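PDB 4PQZ: transcriptional protein SWT1 from Saccharomyces cerevisiae, which is involved in transcription, probably as an activator, interacts with the TREX complex and RNA polymerase II, and has RNA endonuclease activity. Local coordinates for residues T49-T57 against L136-E147. Sequence-based numbering, arbitrary orientation.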
# COMPACT_ATOMS: atom_id res chain seq x y z
N THR A 49 6.12 -1.10 1.02
CA THR A 49 5.49 -0.43 2.15
C THR A 49 4.11 -1.01 2.46
O THR A 49 3.70 -1.09 3.61
CB THR A 49 5.41 1.12 1.90
OG1 THR A 49 6.70 1.59 1.50
CG2 THR A 49 4.98 1.86 3.14
N ILE A 50 3.40 -1.42 1.42
CA ILE A 50 2.12 -2.09 1.60
C ILE A 50 2.35 -3.43 2.27
O ILE A 50 1.63 -3.83 3.18
CB ILE A 50 1.40 -2.31 0.25
CG1 ILE A 50 1.04 -0.97 -0.41
CG2 ILE A 50 0.13 -3.12 0.47
CD1 ILE A 50 0.67 -1.11 -1.88
N PHE A 51 3.39 -4.13 1.81
CA PHE A 51 3.70 -5.47 2.31
C PHE A 51 4.11 -5.40 3.77
O PHE A 51 3.59 -6.16 4.59
CB PHE A 51 4.80 -6.14 1.47
CG PHE A 51 4.39 -6.41 0.05
CD1 PHE A 51 3.06 -6.32 -0.34
CD2 PHE A 51 5.34 -6.75 -0.91
CE1 PHE A 51 2.68 -6.56 -1.64
CE2 PHE A 51 4.97 -7.00 -2.22
CZ PHE A 51 3.64 -6.90 -2.59
N PHE A 52 5.01 -4.47 4.10
CA PHE A 52 5.41 -4.22 5.48
C PHE A 52 4.20 -3.99 6.37
O PHE A 52 4.10 -4.60 7.45
CB PHE A 52 6.35 -3.00 5.59
CG PHE A 52 6.56 -2.51 7.01
CD1 PHE A 52 7.45 -3.16 7.87
CD2 PHE A 52 5.87 -1.41 7.50
CE1 PHE A 52 7.64 -2.72 9.18
CE2 PHE A 52 6.05 -0.96 8.81
CZ PHE A 52 6.94 -1.62 9.65
N ALA A 53 3.29 -3.12 5.92
CA ALA A 53 2.12 -2.72 6.70
C ALA A 53 1.16 -3.88 6.94
O ALA A 53 0.62 -4.05 8.04
CB ALA A 53 1.40 -1.56 6.04
N ILE A 54 0.95 -4.69 5.91
CA ILE A 54 0.08 -5.85 6.04
C ILE A 54 0.72 -6.93 6.92
O ILE A 54 0.07 -7.46 7.82
CB ILE A 54 -0.33 -6.39 4.67
CG1 ILE A 54 -1.31 -5.40 4.02
CG2 ILE A 54 -0.96 -7.76 4.80
CD1 ILE A 54 -1.86 -5.87 2.73
N ASP A 55 2.00 -7.23 6.67
CA ASP A 55 2.79 -8.15 7.50
C ASP A 55 2.72 -7.81 8.98
O ASP A 55 2.45 -8.66 9.82
CB ASP A 55 4.26 -8.16 7.04
CG ASP A 55 5.12 -9.22 7.78
OD1 ASP A 55 5.15 -10.40 7.36
OD2 ASP A 55 5.78 -8.88 8.78
N HIS A 56 2.98 -6.54 9.29
CA HIS A 56 3.11 -6.07 10.67
C HIS A 56 1.79 -6.15 11.43
O HIS A 56 1.74 -6.52 12.61
CB HIS A 56 3.66 -4.63 10.68
CG HIS A 56 4.36 -4.27 11.95
ND1 HIS A 56 3.76 -3.55 12.97
CD2 HIS A 56 5.61 -4.55 12.39
CE1 HIS A 56 4.61 -3.39 13.96
NE2 HIS A 56 5.75 -3.99 13.63
N THR A 57 0.72 -5.78 10.75
CA THR A 57 -0.61 -5.78 11.33
C THR A 57 -1.11 -7.23 11.57
O THR A 57 -1.66 -7.53 12.62
CB THR A 57 -1.56 -4.94 10.44
OG1 THR A 57 -1.43 -3.54 10.76
CG2 THR A 57 -3.03 -5.38 10.58
N LEU A 136 -1.95 3.98 2.71
CA LEU A 136 -0.86 3.71 3.64
C LEU A 136 -1.01 4.44 4.97
O LEU A 136 -0.64 3.92 6.02
CB LEU A 136 0.49 4.01 3.01
CG LEU A 136 0.91 2.97 1.96
CD1 LEU A 136 2.14 3.42 1.17
CD2 LEU A 136 1.09 1.59 2.59
N HIS A 137 -1.56 5.64 4.93
CA HIS A 137 -1.91 6.37 6.14
C HIS A 137 -2.80 5.56 7.08
O HIS A 137 -2.48 5.41 8.26
CB HIS A 137 -2.57 7.71 5.79
CG HIS A 137 -1.58 8.77 5.41
ND1 HIS A 137 -1.94 9.90 4.71
CD2 HIS A 137 -0.26 8.88 5.65
CE1 HIS A 137 -0.87 10.65 4.52
NE2 HIS A 137 0.17 10.05 5.08
N PHE A 138 -3.91 5.04 6.57
CA PHE A 138 -4.82 4.22 7.37
C PHE A 138 -4.16 2.92 7.84
O PHE A 138 -4.33 2.52 8.98
CB PHE A 138 -6.13 3.94 6.60
CG PHE A 138 -6.89 5.20 6.25
CD1 PHE A 138 -7.46 5.97 7.25
CD2 PHE A 138 -7.03 5.60 4.92
CE1 PHE A 138 -8.15 7.15 6.94
CE2 PHE A 138 -7.71 6.77 4.60
CZ PHE A 138 -8.27 7.55 5.61
N LEU A 139 -3.38 2.30 6.96
CA LEU A 139 -2.67 1.07 7.29
C LEU A 139 -1.55 1.29 8.31
O LEU A 139 -1.09 0.33 8.93
CB LEU A 139 -2.11 0.39 6.03
CG LEU A 139 -3.05 -0.12 4.93
CD1 LEU A 139 -2.22 -0.64 3.76
CD2 LEU A 139 -3.99 -1.19 5.44
N PHE A 140 -1.12 2.54 8.49
CA PHE A 140 -0.10 2.88 9.50
C PHE A 140 -0.72 3.44 10.78
O PHE A 140 -0.01 3.72 11.75
CB PHE A 140 0.93 3.89 8.96
CG PHE A 140 2.12 3.26 8.27
CD1 PHE A 140 1.96 2.43 7.17
CD2 PHE A 140 3.41 3.50 8.73
CE1 PHE A 140 3.05 1.85 6.55
CE2 PHE A 140 4.51 2.92 8.11
CZ PHE A 140 4.32 2.10 7.01
N SER A 141 -2.04 3.59 10.79
CA SER A 141 -2.73 4.41 11.80
C SER A 141 -2.56 3.93 13.25
O SER A 141 -2.83 4.68 14.20
CB SER A 141 -4.21 4.58 11.46
OG SER A 141 -4.94 3.37 11.67
N LYS A 142 -2.11 2.69 13.44
CA LYS A 142 -1.87 2.19 14.79
C LYS A 142 -0.42 1.81 14.98
O LYS A 142 -0.07 1.19 15.98
CB LYS A 142 -2.79 1.01 15.11
CG LYS A 142 -4.28 1.35 15.03
CD LYS A 142 -5.10 0.21 15.60
CE LYS A 142 -6.13 0.71 16.60
NZ LYS A 142 -6.64 -0.43 17.43
N PHE A 143 0.42 2.18 14.03
CA PHE A 143 1.85 1.93 14.15
C PHE A 143 2.48 2.94 15.13
O PHE A 143 1.81 3.84 15.66
CB PHE A 143 2.55 1.96 12.79
CG PHE A 143 2.21 0.79 11.90
CD1 PHE A 143 1.32 -0.20 12.31
CD2 PHE A 143 2.80 0.68 10.64
CE1 PHE A 143 1.00 -1.28 11.46
CE2 PHE A 143 2.50 -0.41 9.79
CZ PHE A 143 1.60 -1.39 10.20
N THR A 144 3.77 2.80 15.37
CA THR A 144 4.45 3.74 16.27
C THR A 144 4.67 5.10 15.60
O THR A 144 4.62 5.22 14.37
CB THR A 144 5.77 3.17 16.76
OG1 THR A 144 6.77 3.29 15.74
CG2 THR A 144 5.59 1.68 17.15
N ASN A 145 4.88 6.13 16.41
CA ASN A 145 5.12 7.48 15.90
C ASN A 145 6.31 7.48 14.94
O ASN A 145 6.30 8.17 13.90
CB ASN A 145 5.35 8.45 17.06
CG ASN A 145 5.43 9.91 16.61
OD1 ASN A 145 6.52 10.44 16.37
ND2 ASN A 145 4.28 10.57 16.49
N GLU A 146 7.31 6.68 15.27
CA GLU A 146 8.50 6.49 14.45
C GLU A 146 8.21 5.95 13.05
O GLU A 146 8.73 6.47 12.05
CB GLU A 146 9.41 5.49 15.14
CG GLU A 146 10.81 5.50 14.63
CD GLU A 146 11.78 5.21 15.74
OE1 GLU A 146 11.98 4.01 16.03
OE2 GLU A 146 12.33 6.17 16.33
N GLU A 147 7.39 4.90 12.99
CA GLU A 147 7.10 4.25 11.72
C GLU A 147 6.27 5.18 10.87
O GLU A 147 6.46 5.26 9.66
CB GLU A 147 6.44 2.86 11.93
CG GLU A 147 7.45 1.82 12.45
CD GLU A 147 6.80 0.59 13.09
OE1 GLU A 147 5.61 0.65 13.49
OE2 GLU A 147 7.50 -0.45 13.21
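Phe-143, in the turn between helices 122-139 and 145-163, lays its ring against the flank of helix 35-62. CB points toward that helix, and CG, anti to the carbonyl carbon (chi1 -71°), carries the ring on to it. CD1 lies near His-56 ND1, and CD2 lies over a face of the Phe-140 ring. Farther out, CE1 comes within 3.4 Å of Thr-57 OG1, and CE2 lies 3.7 Å from Phe-52 CE2. The tip, CZ, ends 3.6 Å from Ala-53 O, so the far edge of the ring abuts helix backbone.

Both ring faces are used. Leu-139 O sits above one; over the other the His-56 ring comes edge-on to Phe-143 in a T-shaped pair, ND1 nearest and the two ring planes 69° apart. In Phe-52, CG anti to the backbone N (chi1 168°) carries the ring over to the turn, where CD2 and CE2 reach Phe-140 CZ, while its CZ meets Glu-147 OE2 in the ring plane at 3.8 Å.

One turn before Thr-57, Ala-53 CB packs against both Leu-139 CB and Phe-140 CE1, where the helices run close, with 6.1 Å from Ala-53 CA to Leu-139 CA. Thr-49 turns CG2 to Leu-136 CD1 while its hydroxyl bonds back to Gln-45 O.

A type I turn brings Phe-140 and Phe-143 together, and a capping box closes the start of helix 145-163: Glu-147 N donates to Thr-144 OG1 (3.2 Å), and Thr-144 N returns a weak bond to Glu-147 OE1. The aromatic cluster of Phe-52, His-56, Phe-140 and Phe-143 joins the interhelical turn to helix 35-62 within the all-helical HEPN-like fold of the C-terminal domain.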